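Local coordinates for protein evasin-3 (Rhipicephalus sanguineus, PDB 6I31) that binds and neutralises host CXC chemokines such as CXCL8 as a tick salivary protein, disrupting CXCL8 homodimer formation and inhibiting its interaction with CXCR2, at residues Glu35-Gly40 and Cys50-Gly55. Numbering follows the deposited sequence.
Sequences EGCFCG and CYKIIG
Phe38 and Tyr51 form an antiparallel hydrogen-bonded pair, with Phe38 N to Tyr51 O at 2.8 Å and Tyr51 N to Phe38 O at 2.9 Å, where strand 38-40 crosses the 50-55 part of strand 47-55 at 120° between their N-to-C directions. This is the beta hairpin of the evasin-3 knottin scaffold. The next pair, Cys39 and Cys50, is non-hydrogen-bonded; here Cys50 CA lies 3.3 Å from Phe38 O in a CA-H...O contact. Both cysteines point to the sheet face opposite the two aromatic residues, where they are bound in disulfides to Cys26 and Cys33, respectively; Cys37 pairs with Cys22, so each of the three disulfides of the knottin has one cysteine in segments 35-40 and 50-55. On the aromatic face, Phe38 holds CG between its backbone N and carbonyl carbon (chi1 64°). Tyr51 CB sits over one face of the Phe38 ring, offset toward the rim, in a CH-pi contact 3.9 Å from the centroid. The two side chains cross obliquely, with the ring planes at 49°. Beyond Tyr51, Ile53 CG1 approaches Phe38 CE1 at 4.2 Å, extending this apolar cluster. Gly40 has no side chain, and its CA meets the edge of the Tyr51 ring, 3.8 Å from CE2. On the N-terminal side of Phe38, away from the hairpin turn, Lys52 CB touches both Gly36 O, at 3.5 Å, and Cys37 SG, at 4.0 Å.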
ATOM      1  N   GLU A  35      -5.279  -5.770  -7.055  1.00 33.00           N
ATOM      2  CA  GLU A  35      -4.221  -5.556  -8.049  1.00 31.73           C
ATOM      3  C   GLU A  35      -3.486  -4.254  -7.704  1.00 31.10           C
ATOM      4  O   GLU A  35      -4.131  -3.294  -7.328  1.00 31.70           O
ATOM      5  CB  GLU A  35      -4.878  -5.480  -9.449  1.00 33.25           C
ATOM      6  CG  GLU A  35      -5.684  -6.739  -9.804  1.00 40.56           C
ATOM      7  CD  GLU A  35      -7.158  -6.835  -9.411  1.00 62.34           C
ATOM      8  OE1 GLU A  35      -7.622  -6.093  -8.509  1.00 39.28           O
ATOM      9  OE2 GLU A  35      -7.859  -7.669 -10.029  1.00 68.80           O
ATOM     10  N   GLY A  36      -2.161  -4.230  -7.762  1.00 27.66           N
ATOM     11  CA  GLY A  36      -1.431  -3.011  -7.377  1.00 26.22           C
ATOM     12  C   GLY A  36      -1.061  -2.950  -5.903  1.00 26.16           C
ATOM     13  O   GLY A  36      -0.399  -1.997  -5.452  1.00 24.81           O
ATOM     14  N   CYS A  37      -1.517  -3.970  -5.145  1.00 22.24           N
ATOM     15  CA  CYS A  37      -1.202  -4.168  -3.727  1.00 23.53           C
ATOM     16  C   CYS A  37      -0.395  -5.432  -3.556  1.00 28.63           C
ATOM     17  O   CYS A  37      -0.430  -6.315  -4.414  1.00 29.52           O
ATOM     18  CB  CYS A  37      -2.469  -4.234  -2.886  1.00 24.59           C
ATOM     19  SG  CYS A  37      -3.535  -2.789  -3.094  1.00 29.07           S
ATOM     20  N   PHE A  38       0.250  -5.563  -2.402  1.00 22.28           N
ATOM     21  CA  PHE A  38       0.983  -6.766  -2.082  1.00 21.94           C
ATOM     22  C   PHE A  38       0.578  -7.278  -0.713  1.00 25.58           C
ATOM     23  O   PHE A  38       0.245  -6.493   0.167  1.00 22.50           O
ATOM     24  CB  PHE A  38       2.507  -6.535  -2.150  1.00 22.78           C
ATOM     25  CG  PHE A  38       3.126  -5.547  -1.172  1.00 21.98           C
ATOM     26  CD1 PHE A  38       3.195  -4.188  -1.480  1.00 23.30           C
ATOM     27  CD2 PHE A  38       3.628  -5.977   0.049  1.00 22.32           C
ATOM     28  CE1 PHE A  38       3.808  -3.286  -0.599  1.00 22.25           C
ATOM     29  CE2 PHE A  38       4.240  -5.077   0.930  1.00 23.99           C
ATOM     30  CZ  PHE A  38       4.369  -3.751   0.576  1.00 21.28           C
ATOM     31  N   CYS A  39       0.680  -8.590  -0.517  1.00 24.08           N
ATOM     32  CA  CYS A  39       0.451  -9.158   0.794  1.00 23.94           C
ATOM     33  C   CYS A  39       1.759  -9.093   1.594  1.00 25.17           C
ATOM     34  O   CYS A  39       2.718  -9.768   1.233  1.00 24.49           O
ATOM     35  CB  CYS A  39      -0.059 -10.589   0.694  1.00 26.57           C
ATOM     36  SG  CYS A  39      -0.469 -11.293   2.308  1.00 31.29           S
ATOM     37  N   GLY A  40       1.798  -8.238   2.616  1.00 21.99           N
ATOM     38  CA  GLY A  40       2.969  -8.032   3.464  1.00 21.18           C
ATOM     39  C   GLY A  40       2.895  -8.933   4.677  1.00 24.47           C
ATOM     40  O   GLY A  40       1.956  -8.842   5.475  1.00 22.79           O
ATOM     41  N   CYS A  50      -2.676  -6.345   3.296  1.00 23.76           N
ATOM     42  CA  CYS A  50      -2.442  -5.791   1.973  1.00 23.63           C
ATOM     43  C   CYS A  50      -1.908  -4.383   2.086  1.00 26.22           C
ATOM     44  O   CYS A  50      -2.449  -3.565   2.830  1.00 25.49           O
ATOM     45  CB  CYS A  50      -3.706  -5.841   1.124  1.00 23.97           C
ATOM     46  SG  CYS A  50      -4.372  -7.515   0.926  1.00 29.22           S
ATOM     47  N   TYR A  51      -0.837  -4.103   1.317  1.00 22.00           N
ATOM     48  CA  TYR A  51      -0.225  -2.776   1.288  1.00 21.05           C
ATOM     49  C   TYR A  51      -0.038  -2.350  -0.152  1.00 23.55           C
ATOM     50  O   TYR A  51      -0.076  -3.199  -1.034  1.00 22.78           O
ATOM     51  CB  TYR A  51       1.135  -2.774   1.978  1.00 20.44           C
ATOM     52  CG  TYR A  51       1.082  -3.239   3.412  1.00 24.18           C
ATOM     53  CD1 TYR A  51       0.554  -2.423   4.415  1.00 28.19           C
ATOM     54  CD2 TYR A  51       1.528  -4.504   3.768  1.00 23.95           C
ATOM     55  CE1 TYR A  51       0.469  -2.866   5.743  1.00 29.13           C
ATOM     56  CE2 TYR A  51       1.468  -4.947   5.094  1.00 25.26           C
ATOM     57  CZ  TYR A  51       0.920  -4.131   6.071  1.00 31.90           C
ATOM     58  OH  TYR A  51       0.857  -4.574   7.374  1.00 36.73           O
ATOM     59  N   LYS A  52       0.335  -1.095  -0.362  1.00 21.11           N
ATOM     60  CA  LYS A  52       0.635  -0.555  -1.703  1.00 19.93           C
ATOM     61  C   LYS A  52       1.634   0.570  -1.583  1.00 22.32           C
ATOM     62  O   LYS A  52       1.819   1.135  -0.500  1.00 20.64           O
ATOM     63  CB  LYS A  52      -0.640  -0.114  -2.463  1.00 21.88           C
ATOM     64  CG  LYS A  52      -1.358   1.047  -1.758  1.00 20.78           C
ATOM     65  CD  LYS A  52      -2.665   1.456  -2.487  1.00 24.92           C
ATOM     66  CE  LYS A  52      -3.435   2.412  -1.577  1.00 33.49           C
ATOM     67  NZ  LYS A  52      -4.793   2.713  -2.123  1.00 40.15           N
ATOM     68  N   ILE A  53       2.314   0.860  -2.682  1.00 17.92           N
ATOM     69  CA  ILE A  53       3.327   1.883  -2.741  1.00 18.03           C
ATOM     70  C   ILE A  53       2.750   3.098  -3.410  1.00 18.13           C
ATOM     71  O   ILE A  53       2.188   3.011  -4.503  1.00 19.01           O
ATOM     72  CB  ILE A  53       4.566   1.382  -3.485  1.00 21.09           C
ATOM     73  CG1 ILE A  53       5.077   0.032  -2.851  1.00 22.71           C
ATOM     74  CG2 ILE A  53       5.633   2.464  -3.505  1.00 20.88           C
ATOM     75  CD1 ILE A  53       6.251  -0.542  -3.603  1.00 28.43           C
ATOM     76  N   ILE A  54       2.922   4.257  -2.764  1.00 17.64           N
ATOM     77  CA  ILE A  54       2.467   5.508  -3.361  1.00 18.49           C
ATOM     78  C   ILE A  54       3.568   6.533  -3.260  1.00 21.55           C
ATOM     79  O   ILE A  54       4.473   6.419  -2.413  1.00 21.20           O
ATOM     80  CB  ILE A  54       1.106   6.016  -2.710  1.00 21.41           C
ATOM     81  CG1 ILE A  54       1.222   6.296  -1.188  1.00 22.18           C
ATOM     82  CG2 ILE A  54      -0.049   5.024  -2.978  1.00 22.33           C
ATOM     83  CD1 ILE A  54       1.638   7.741  -0.811  1.00 30.28           C
ATOM     84  N   GLY A  55       3.467   7.527  -4.111  1.00 19.07           N
ATOM     85  CA  GLY A  55       4.319   8.705  -4.082  1.00 19.68           C
ATOM     86  C   GLY A  55       3.420   9.904  -3.851  1.00 22.69           C
ATOM     87  O   GLY A  55       2.344   9.987  -4.439  1.00 21.95           O
TER